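Local coordinates for GTP-binding protein (Thermus thermophilus, PDB 2DBY) that binds guanine nucleotide through its P-loop GTPase domain and probably acts as an ATPase that associates with the ribosome and its large subunit, at residues Val130-Leu135 against Gly177-Thr182; Val204-Asn209 against Arg229-Glu234; Trp329-Glu334 against Arg344-Leu349. All blocks are in the same frame, centred on the assembly; numbering follows the deposited sequence.

Contact 1. Residues Val130-Leu135 against Gly177-Thr182; sequences VVETEL and GKPART
NH2 of R181 donates to OE1 of E132 on the helix 130-135, a salt bridge of 3.0 Å with an N-H...O angle of 171°. OE1 lies almost in the guanidinium plane and is met on the syn side of the carboxylate. The two flat groups nevertheless stand nearly perpendicular, their planes 85° apart, so the pair is joined through one nitrogen and one oxygen instead of the paired, side-by-side bonds of a coplanar bridge; NH1 of R181 stays 3.8 Å from OE1 of E132. The other nitrogens of R181 are engaged by backbone carbonyls: NH1 donates to E234 O and NE to K202 O. With all three nitrogens bonded, the group has little freedom to rotate, and the neighbouring carboxylate probably helps to balance its charge beside the buried E132 and P179.

Two bends deliver the charges. E132 sets CG anti to its backbone N (chi1 177°) and then turns at chi2, while R181 folds at chi3, and the two side chains arrive from opposite directions. P179 fills the angle between them. Its CB lies 3.4 Å from OE2 of E132 and also sits against one guanidinium face of R181, 3.3 Å above the plane and toward the rim. The proline thus packs on both members of the ion pair.

In the fold, this is a tie between the long helix 124-156 and the connection that follows helix 161-175, which G177 ends with a Schellman motif. T200 touches both E132 and P179, L135 reaches I103 of strand 102-108, and the end of helix 222-234 closes over the contact through E234.

Contact 2. Residues Val204-Asn209 against Arg229-Glu234; sequences VIYVAN and RKALEE. With GDP (guanosine-5'-diphosphate), chain B.
Y206 turns CG anti to its carbonyl carbon (chi1 -80°), which carries the ring from strand 204-209 to helix 229-234 within a beta-alpha-beta unit of the P-loop GTPase domain; there E234, bent at chi2 (-55°), keeps its CG by the tyrosine hydroxyl while its carboxylate swings off. The short strand and helix segments run antiparallel, at 173°, with their axes 9.7 Å apart. CD1 of Y206 packs 3.8 Å from CB of A231, and CE1 of Y206 comes to 3.7 Å from A231 CA. Farther out, the aliphatic part of K230 crosses the tyrosine at about a right angle, its CG 3.7 Å from Y206 OH. OH of Y206 also lies 3.3 Å from CG of E234. Without the ring, as with an alanine here, A231 and the K230 and E234 methylenes would probably lose the surface they pack on. A128 of helix 124-156 also touches the tyrosine. At the strand's far end, N209 reaches the guanine of GDP: its ND2, which donates to V12 O, lies 3.2 Å from GDP N7, and its OD1, which accepts a hydrogen bond from A243 N, lies 3.1 Å from GDP O6.

Contact 3. Residues Trp329-Glu334 against Arg344-Leu349; sequences WDKLVE and RGWVRL
K331 lies over one face of the W346 indole, with CE 3.5 Å from the centroid of the six-membered ring and only 5° off its normal. This CH-pi contact is joined by a cation-pi interaction from NZ of K331, 3.7 Å from the same centroid and displaced toward the CZ2-CH2 side. The lysine backbone meets the ring as well, K331 O standing 3.3 Å from W346 CE3. E334, one helical turn on, crosses the indole at about a right angle and brings its CD to 3.6 Å from W346 CH2.

The second layer fixes the cation. NZ of K331 donates to OE2 of E334 in a 2.8 Å salt bridge, approaching from above the carboxylate plane, so the ammonium meets a carboxylate oxygen and the aromatic face at once, the two lying roughly at right angles as seen from NZ. The bends of K331 at chi2 and chi3 fold its chain back over the indole, whereas the extended E334 chain carries its carboxylate out to that ammonium. CB of R344 lies on the opposite face of W346, which is thereby sandwiched between lysine and arginine side chains. A water donates to E334 OE1 and accepts a weak bond from R344 NH2.

G345, at positive phi in the Schellman motif after helix 338-343, precedes W346, which points toward helix 329-335. The contact belongs to the C-terminal YchF/OLA1 family domain, probably TGS-like and ubiquitin-related. It fastens helix 329-335 to the link between helix 338-343 and edge strand 348-350 of the three-stranded antiparallel sheet, with W346 also packing on I327 of the adjacent strand 323-328.

How the contacts relate
Contacts 1 and 2 are neighbours in the nucleotide-binding domain, their centres 12 Å apart, and they meet at E234, where P179 CD is 3.4 Å from E234 OE2. They also touch at the start of the strand, R181 NE lying 3.5 Å from V204 CG2. The end of helix 222-234 is thus shared between them. Contact 2 leads on to the GDP pocket through the far end of its strand, whereas contact 1 lies away from that site. Contact 3 belongs to the C-terminal region on the opposite side of the chain's centre; its nearest atoms are about 29 Å from those of contact 1 and about 23 Å from those of contact 2, with no direct touch.

Contact 1. Residues Val130-Leu135 against Gly177-Thr182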
loop_
_atom_site.group_PDB
_atom_site.type_symbol
_atom_site.label_atom_id
_atom_site.label_comp_id
_atom_site.label_asym_id
_atom_site.label_seq_id
_atom_site.Cartn_x
_atom_site.Cartn_y
_atom_site.Cartn_z
ATOM N N VAL A 130 22.047 -0.027 4.096
ATOM C CA VAL A 130 22.331 -1.436 4.365
ATOM C C VAL A 130 21.285 -2.312 3.692
ATOM O O VAL A 130 21.621 -3.259 2.986
ATOM C CB VAL A 130 22.363 -1.758 5.892
ATOM C CG1 VAL A 130 22.325 -3.284 6.109
ATOM C CG2 VAL A 130 23.637 -1.181 6.514
ATOM N N VAL A 131 20.011 -1.995 3.904
ATOM C CA VAL A 131 18.972 -2.795 3.280
ATOM C C VAL A 131 19.006 -2.654 1.768
ATOM O O VAL A 131 18.953 -3.648 1.050
ATOM C CB VAL A 131 17.566 -2.390 3.800
ATOM C CG1 VAL A 131 16.468 -3.058 2.953
ATOM C CG2 VAL A 131 17.447 -2.804 5.264
ATOM N N GLU A 132 19.113 -1.418 1.301
ATOM C CA GLU A 132 19.101 -1.134 -0.129
ATOM C C GLU A 132 20.255 -1.854 -0.814
ATOM O O GLU A 132 20.090 -2.395 -1.901
ATOM C CB GLU A 132 19.166 0.374 -0.348
ATOM C CG GLU A 132 19.245 0.854 -1.792
ATOM C CD GLU A 132 18.055 0.486 -2.652
ATOM O OE1 GLU A 132 16.926 0.335 -2.127
ATOM O OE2 GLU A 132 18.255 0.379 -3.885
ATOM N N THR A 133 21.421 -1.867 -0.182
ATOM C CA THR A 133 22.572 -2.564 -0.772
ATOM C C THR A 133 22.275 -4.059 -0.995
ATOM O O THR A 133 22.557 -4.597 -2.068
ATOM C CB THR A 133 23.808 -2.332 0.102
ATOM O OG1 THR A 133 24.240 -0.978 -0.129
ATOM C CG2 THR A 133 24.943 -3.307 -0.243
ATOM N N GLU A 134 21.668 -4.730 -0.013
ATOM C CA GLU A 134 21.333 -6.141 -0.192
ATOM C C GLU A 134 20.295 -6.337 -1.320
ATOM O O GLU A 134 20.356 -7.303 -2.097
ATOM C CB GLU A 134 20.781 -6.742 1.114
ATOM C CG GLU A 134 21.801 -6.793 2.286
ATOM C CD GLU A 134 23.156 -7.381 1.892
ATOM O OE1 GLU A 134 24.127 -6.597 1.770
ATOM O OE2 GLU A 134 23.251 -8.616 1.705
ATOM N N LEU A 135 19.329 -5.428 -1.423
ATOM C CA LEU A 135 18.323 -5.575 -2.492
ATOM C C LEU A 135 18.959 -5.360 -3.877
ATOM O O LEU A 135 18.607 -6.036 -4.854
ATOM C CB LEU A 135 17.176 -4.574 -2.311
ATOM C CG LEU A 135 16.429 -4.635 -0.969
ATOM C CD1 LEU A 135 15.220 -3.696 -1.038
ATOM C CD2 LEU A 135 15.958 -6.057 -0.699
ATOM N N GLY A 177 24.440 1.959 -8.321
ATOM C CA GLY A 177 23.906 1.947 -6.966
ATOM C C GLY A 177 22.524 2.576 -6.841
ATOM O O GLY A 177 22.096 2.933 -5.743
ATOM N N LYS A 178 21.820 2.714 -7.963
ATOM C CA LYS A 178 20.484 3.331 -7.963
ATOM C C LYS A 178 19.369 2.280 -8.083
ATOM O O LYS A 178 19.488 1.298 -8.814
ATOM C CB LYS A 178 20.392 4.358 -9.090
ATOM C CG LYS A 178 21.446 5.470 -8.878
ATOM C CD LYS A 178 21.825 6.159 -10.158
ATOM C CE LYS A 178 23.103 6.998 -9.929
ATOM N NZ LYS A 178 23.530 7.671 -11.186
ATOM N N PRO A 179 18.263 2.479 -7.377
ATOM C CA PRO A 179 17.167 1.501 -7.431
ATOM C C PRO A 179 16.347 1.507 -8.706
ATOM O O PRO A 179 16.177 2.555 -9.327
ATOM C CB PRO A 179 16.313 1.874 -6.215
ATOM C CG PRO A 179 16.509 3.397 -6.142
ATOM C CD PRO A 179 17.944 3.633 -6.509
ATOM N N ALA A 180 15.784 0.353 -9.064
ATOM C CA ALA A 180 14.984 0.277 -10.274
ATOM C C ALA A 180 13.786 1.230 -10.187
ATOM O O ALA A 180 13.346 1.760 -11.203
ATOM C CB ALA A 180 14.501 -1.170 -10.537
ATOM N N ARG A 181 13.307 1.517 -8.977
ATOM C CA ARG A 181 12.125 2.367 -8.861
ATOM C C ARG A 181 12.338 3.816 -9.346
ATOM O O ARG A 181 11.354 4.490 -9.681
ATOM C CB ARG A 181 11.587 2.365 -7.413
ATOM C CG ARG A 181 12.354 3.298 -6.439
ATOM C CD ARG A 181 11.939 2.981 -4.969
ATOM N NE ARG A 181 12.582 1.766 -4.442
ATOM C CZ ARG A 181 13.740 1.736 -3.785
ATOM N NH1 ARG A 181 14.425 2.844 -3.538
ATOM N NH2 ARG A 181 14.238 0.579 -3.373
ATOM N N THR A 182 13.586 4.277 -9.410
ATOM C CA THR A 182 13.847 5.643 -9.895
ATOM C C THR A 182 14.234 5.691 -11.366
ATOM O O THR A 182 14.537 6.761 -11.894
ATOM C CB THR A 182 14.949 6.367 -9.115
ATOM O OG1 THR A 182 16.161 5.595 -9.117
ATOM C CG2 THR A 182 14.491 6.649 -7.666
#

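Contact 2. Residues Val204-Asn209 against Arg229-Glu234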
loop_
_atom_site.group_PDB
_atom_site.type_symbol
_atom_site.label_atom_id
_atom_site.label_comp_id
_atom_site.label_asym_id
_atom_site.label_seq_id
_atom_site.Cartn_x
_atom_site.Cartn_y
_atom_site.Cartn_z
ATOM N N VAL A 204 8.765 2.330 -2.058
ATOM C CA VAL A 204 9.296 2.344 -0.693
ATOM C C VAL A 204 8.780 3.522 0.104
ATOM O O VAL A 204 8.608 4.628 -0.454
ATOM C CB VAL A 204 10.845 2.448 -0.693
ATOM C CG1 VAL A 204 11.344 2.748 0.740
ATOM C CG2 VAL A 204 11.480 1.160 -1.208
ATOM N N ILE A 205 8.492 3.263 1.383
ATOM C CA ILE A 205 8.088 4.311 2.330
ATOM C C ILE A 205 9.150 4.304 3.432
ATOM O O ILE A 205 9.453 3.256 3.980
ATOM C CB ILE A 205 6.742 3.978 3.012
ATOM C CG1 ILE A 205 5.622 3.883 1.987
ATOM C CG2 ILE A 205 6.417 5.059 4.088
ATOM C CD1 ILE A 205 4.434 3.069 2.524
ATOM N N TYR A 206 9.755 5.448 3.739
ATOM C CA TYR A 206 10.712 5.486 4.830
ATOM C C TYR A 206 9.841 5.929 6.005
ATOM O O TYR A 206 9.193 6.974 5.923
ATOM C CB TYR A 206 11.778 6.552 4.593
ATOM C CG TYR A 206 12.900 6.157 3.655
ATOM C CD1 TYR A 206 13.718 7.134 3.098
ATOM C CD2 TYR A 206 13.159 4.834 3.348
ATOM C CE1 TYR A 206 14.770 6.805 2.257
ATOM C CE2 TYR A 206 14.215 4.477 2.506
ATOM C CZ TYR A 206 15.017 5.481 1.964
ATOM O OH TYR A 206 16.072 5.160 1.141
ATOM N N VAL A 207 9.819 5.137 7.075
ATOM C CA VAL A 207 8.995 5.461 8.245
ATOM C C VAL A 207 9.949 6.032 9.288
ATOM O O VAL A 207 10.718 5.293 9.911
ATOM C CB VAL A 207 8.311 4.173 8.798
ATOM C CG1 VAL A 207 7.455 4.511 10.011
ATOM C CG2 VAL A 207 7.445 3.540 7.713
ATOM N N ALA A 208 9.926 7.350 9.438
ATOM C CA ALA A 208 10.812 8.013 10.407
ATOM C C ALA A 208 10.198 7.899 11.792
ATOM O O ALA A 208 9.179 8.539 12.072
ATOM C CB ALA A 208 11.005 9.504 10.027
ATOM N N ASN A 209 10.801 7.070 12.643
ATOM C CA ASN A 209 10.308 6.877 14.014
ATOM C C ASN A 209 10.906 7.988 14.868
ATOM O O ASN A 209 12.129 8.108 14.976
ATOM C CB ASN A 209 10.736 5.510 14.545
ATOM C CG ASN A 209 10.045 5.152 15.847
ATOM O OD1 ASN A 209 9.040 5.775 16.228
ATOM N ND2 ASN A 209 10.559 4.151 16.527
ATOM N N ARG A 229 15.729 13.938 2.542
ATOM C CA ARG A 229 16.738 14.153 1.482
ATOM C C ARG A 229 17.072 12.839 0.755
ATOM O O ARG A 229 17.098 12.785 -0.493
ATOM C CB ARG A 229 18.000 14.783 2.108
ATOM C CG ARG A 229 19.248 14.857 1.223
ATOM C CD ARG A 229 20.244 15.910 1.796
ATOM N NE ARG A 229 20.537 15.748 3.232
ATOM C CZ ARG A 229 21.356 14.822 3.734
ATOM N NH1 ARG A 229 21.963 13.966 2.923
ATOM N NH2 ARG A 229 21.593 14.757 5.047
ATOM N N LYS A 230 17.314 11.782 1.531
ATOM C CA LYS A 230 17.624 10.467 0.981
ATOM C C LYS A 230 16.415 9.915 0.245
ATOM O O LYS A 230 16.557 9.243 -0.777
ATOM C CB LYS A 230 17.990 9.480 2.094
ATOM C CG LYS A 230 18.296 8.075 1.597
ATOM C CD LYS A 230 19.646 8.017 0.904
ATOM C CE LYS A 230 20.141 6.580 0.742
ATOM N NZ LYS A 230 20.272 5.876 2.053
ATOM N N ALA A 231 15.229 10.167 0.782
ATOM C CA ALA A 231 14.001 9.687 0.144
ATOM C C ALA A 231 13.899 10.246 -1.273
ATOM O O ALA A 231 13.486 9.542 -2.213
ATOM C CB ALA A 231 12.759 10.116 0.959
ATOM N N LEU A 232 14.277 11.504 -1.443
ATOM C CA LEU A 232 14.166 12.106 -2.772
ATOM C C LEU A 232 15.094 11.412 -3.756
ATOM O O LEU A 232 14.724 11.215 -4.916
ATOM C CB LEU A 232 14.472 13.606 -2.717
ATOM C CG LEU A 232 14.042 14.390 -3.951
ATOM C CD1 LEU A 232 12.524 14.236 -4.134
ATOM C CD2 LEU A 232 14.427 15.871 -3.786
ATOM N N GLU A 233 16.271 11.005 -3.284
ATOM C CA GLU A 233 17.248 10.314 -4.132
ATOM C C GLU A 233 16.825 8.897 -4.441
ATOM O O GLU A 233 17.099 8.376 -5.516
ATOM C CB GLU A 233 18.618 10.255 -3.458
ATOM C CG GLU A 233 19.220 11.607 -3.196
ATOM C CD GLU A 233 20.602 11.505 -2.602
ATOM O OE1 GLU A 233 21.296 12.538 -2.561
ATOM O OE2 GLU A 233 20.995 10.398 -2.173
ATOM N N GLU A 234 16.149 8.268 -3.494
ATOM C CA GLU A 234 15.717 6.880 -3.673
ATOM C C GLU A 234 14.300 6.690 -4.207
ATOM O O GLU A 234 13.858 5.549 -4.378
ATOM C CB GLU A 234 15.863 6.138 -2.328
ATOM C CG GLU A 234 17.308 6.118 -1.792
ATOM C CD GLU A 234 18.323 5.530 -2.790
ATOM O OE1 GLU A 234 19.290 6.239 -3.153
ATOM O OE2 GLU A 234 18.168 4.374 -3.212
HETATM P PB GDP B . 13.268 -3.210 17.197
HETATM O O1B GDP B . 14.615 -3.791 17.602
HETATM O O2B GDP B . 13.363 -2.422 15.782
HETATM O O3B GDP B . 12.022 -4.053 17.457
HETATM O O3A GDP B . 13.096 -1.974 18.259
HETATM P PA GDP B . 12.140 -1.849 19.554
HETATM O O1A GDP B . 10.733 -1.970 19.155
HETATM O O2A GDP B . 12.505 -2.997 20.622
HETATM O "O5'" GDP B . 12.371 -0.393 20.213
HETATM C "C5'" GDP B . 13.726 -0.283 20.664
HETATM C "C4'" GDP B . 13.778 0.717 21.847
HETATM O "O4'" GDP B . 13.308 2.069 21.463
HETATM C "C3'" GDP B . 12.889 0.350 23.028
HETATM O "O3'" GDP B . 13.249 0.336 24.408
HETATM C "C2'" GDP B . 11.550 1.045 22.669
HETATM O "O2'" GDP B . 10.875 1.312 23.921
HETATM C "C1'" GDP B . 12.074 2.405 22.230
HETATM N N9 GDP B . 11.146 3.125 21.310
HETATM C C8 GDP B . 10.549 2.619 20.170
HETATM N N7 GDP B . 9.807 3.529 19.599
HETATM C C5 GDP B . 9.872 4.675 20.328
HETATM C C6 GDP B . 9.292 5.982 20.199
HETATM O O6 GDP B . 8.557 6.232 19.272
HETATM N N1 GDP B . 9.585 6.943 21.148
HETATM C C2 GDP B . 10.427 6.648 22.204
HETATM N N2 GDP B . 10.704 7.619 23.132
HETATM N N3 GDP B . 10.977 5.433 22.337
HETATM C C4 GDP B . 10.731 4.432 21.436
#

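Contact 3. Residues Trp329-Glu334 against Arg344-Leu349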
loop_
_atom_site.group_PDB
_atom_site.type_symbol
_atom_site.label_atom_id
_atom_site.label_comp_id
_atom_site.label_asym_id
_atom_site.label_seq_id
_atom_site.Cartn_x
_atom_site.Cartn_y
_atom_site.Cartn_z
ATOM N N TRP A 329 -19.448 9.081 -4.852
ATOM C CA TRP A 329 -20.119 9.072 -3.566
ATOM C C TRP A 329 -20.698 10.426 -3.180
ATOM O O TRP A 329 -21.762 10.492 -2.573
ATOM C CB TRP A 329 -19.155 8.622 -2.455
ATOM C CG TRP A 329 -18.143 9.680 -2.127
ATOM C CD1 TRP A 329 -16.977 9.936 -2.796
ATOM C CD2 TRP A 329 -18.245 10.677 -1.105
ATOM N NE1 TRP A 329 -16.350 11.026 -2.261
ATOM C CE2 TRP A 329 -17.108 11.504 -1.220
ATOM C CE3 TRP A 329 -19.192 10.959 -0.107
ATOM C CZ2 TRP A 329 -16.885 12.594 -0.377
ATOM C CZ3 TRP A 329 -18.964 12.055 0.739
ATOM C CH2 TRP A 329 -17.821 12.850 0.590
ATOM N N ASP A 330 -19.993 11.496 -3.525
ATOM C CA ASP A 330 -20.442 12.828 -3.149
ATOM C C ASP A 330 -21.727 13.225 -3.866
ATOM O O ASP A 330 -22.543 13.970 -3.318
ATOM C CB ASP A 330 -19.358 13.864 -3.431
ATOM C CG ASP A 330 -18.817 13.770 -4.835
ATOM O OD1 ASP A 330 -18.678 14.816 -5.503
ATOM O OD2 ASP A 330 -18.518 12.650 -5.269
ATOM N N LYS A 331 -21.905 12.714 -5.080
ATOM C CA LYS A 331 -23.108 13.028 -5.847
ATOM C C LYS A 331 -24.266 12.177 -5.335
ATOM O O LYS A 331 -25.426 12.597 -5.393
ATOM C CB LYS A 331 -22.877 12.773 -7.346
ATOM C CG LYS A 331 -21.774 13.606 -7.972
ATOM C CD LYS A 331 -21.958 15.101 -7.758
ATOM C CE LYS A 331 -23.188 15.658 -8.488
ATOM N NZ LYS A 331 -23.349 17.131 -8.246
ATOM N N LEU A 332 -23.977 10.971 -4.849
ATOM C CA LEU A 332 -25.047 10.146 -4.304
ATOM C C LEU A 332 -25.518 10.830 -3.010
ATOM O O LEU A 332 -26.715 10.889 -2.710
ATOM C CB LEU A 332 -24.552 8.723 -3.994
ATOM C CG LEU A 332 -25.597 7.712 -3.510
ATOM C CD1 LEU A 332 -26.783 7.662 -4.507
ATOM C CD2 LEU A 332 -24.935 6.321 -3.389
ATOM N N VAL A 333 -24.564 11.330 -2.231
ATOM C CA VAL A 333 -24.909 12.011 -0.982
ATOM C C VAL A 333 -25.676 13.307 -1.298
ATOM O O VAL A 333 -26.685 13.612 -0.655
ATOM C CB VAL A 333 -23.638 12.358 -0.164
ATOM C CG1 VAL A 333 -23.987 13.243 1.042
ATOM C CG2 VAL A 333 -22.983 11.046 0.337
ATOM N N GLU A 334 -25.184 14.065 -2.267
ATOM C CA GLU A 334 -25.840 15.328 -2.622
ATOM C C GLU A 334 -27.272 15.097 -3.102
ATOM O O GLU A 334 -28.172 15.885 -2.791
ATOM C CB GLU A 334 -25.052 16.064 -3.704
ATOM C CG GLU A 334 -25.687 17.414 -4.087
ATOM C CD GLU A 334 -24.855 18.177 -5.095
ATOM O OE1 GLU A 334 -25.229 19.324 -5.436
ATOM O OE2 GLU A 334 -23.822 17.636 -5.548
ATOM N N ARG A 344 -32.147 12.815 -10.865
ATOM C CA ARG A 344 -31.264 13.941 -11.152
ATOM C C ARG A 344 -30.382 13.613 -12.360
ATOM O O ARG A 344 -29.684 14.477 -12.884
ATOM C CB ARG A 344 -30.376 14.236 -9.943
ATOM C CG ARG A 344 -31.051 14.974 -8.788
ATOM C CD ARG A 344 -30.916 16.477 -8.956
ATOM N NE ARG A 344 -30.754 17.138 -7.667
ATOM C CZ ARG A 344 -29.964 18.187 -7.467
ATOM N NH1 ARG A 344 -29.269 18.695 -8.477
ATOM N NH2 ARG A 344 -29.842 18.714 -6.253
ATOM N N GLY A 345 -30.414 12.361 -12.803
ATOM C CA GLY A 345 -29.590 11.986 -13.935
ATOM C C GLY A 345 -28.106 11.936 -13.584
ATOM O O GLY A 345 -27.242 12.251 -14.417
ATOM N N TRP A 346 -27.798 11.539 -12.352
ATOM C CA TRP A 346 -26.405 11.462 -11.916
ATOM C C TRP A 346 -25.883 10.031 -11.863
ATOM O O TRP A 346 -24.686 9.802 -11.637
ATOM C CB TRP A 346 -26.236 12.112 -10.534
ATOM C CG TRP A 346 -26.362 13.614 -10.544
ATOM C CD1 TRP A 346 -26.312 14.436 -11.638
ATOM C CD2 TRP A 346 -26.512 14.471 -9.408
ATOM N NE1 TRP A 346 -26.419 15.749 -11.249
ATOM C CE2 TRP A 346 -26.542 15.801 -9.885
ATOM C CE3 TRP A 346 -26.623 14.247 -8.031
ATOM C CZ2 TRP A 346 -26.676 16.903 -9.034
ATOM C CZ3 TRP A 346 -26.758 15.344 -7.181
ATOM C CH2 TRP A 346 -26.781 16.657 -7.689
ATOM N N VAL A 347 -26.770 9.063 -12.063
ATOM C CA VAL A 347 -26.365 7.664 -12.026
ATOM C C VAL A 347 -26.024 7.179 -13.422
ATOM O O VAL A 347 -26.859 7.228 -14.328
ATOM C CB VAL A 347 -27.469 6.771 -11.435
ATOM C CG1 VAL A 347 -27.095 5.298 -11.582
ATOM C CG2 VAL A 347 -27.679 7.124 -9.949
ATOM N N ARG A 348 -24.791 6.712 -13.593
ATOM C CA ARG A 348 -24.325 6.223 -14.887
ATOM C C ARG A 348 -24.388 4.709 -15.028
ATOM O O ARG A 348 -24.295 3.965 -14.051
ATOM C CB ARG A 348 -22.884 6.683 -15.136
ATOM C CG ARG A 348 -22.755 8.093 -15.694
ATOM C CD ARG A 348 -21.531 8.817 -15.141
ATOM N NE ARG A 348 -20.327 7.984 -15.113
ATOM C CZ ARG A 348 -19.503 7.906 -14.067
ATOM N NH1 ARG A 348 -19.761 8.612 -12.973
ATOM N NH2 ARG A 348 -18.428 7.124 -14.104
ATOM N N LEU A 349 -24.573 4.255 -16.263
ATOM C CA LEU A 349 -24.587 2.831 -16.537
ATOM C C LEU A 349 -23.261 2.643 -17.265
ATOM O O LEU A 349 -23.074 3.164 -18.366
ATOM C CB LEU A 349 -25.782 2.462 -17.428
ATOM C CG LEU A 349 -27.158 2.574 -16.751
ATOM C CD1 LEU A 349 -28.270 2.260 -17.751
ATOM C CD2 LEU A 349 -27.228 1.614 -15.565
HETATM O O HOH W 1 -27.604 20.100 -4.343
#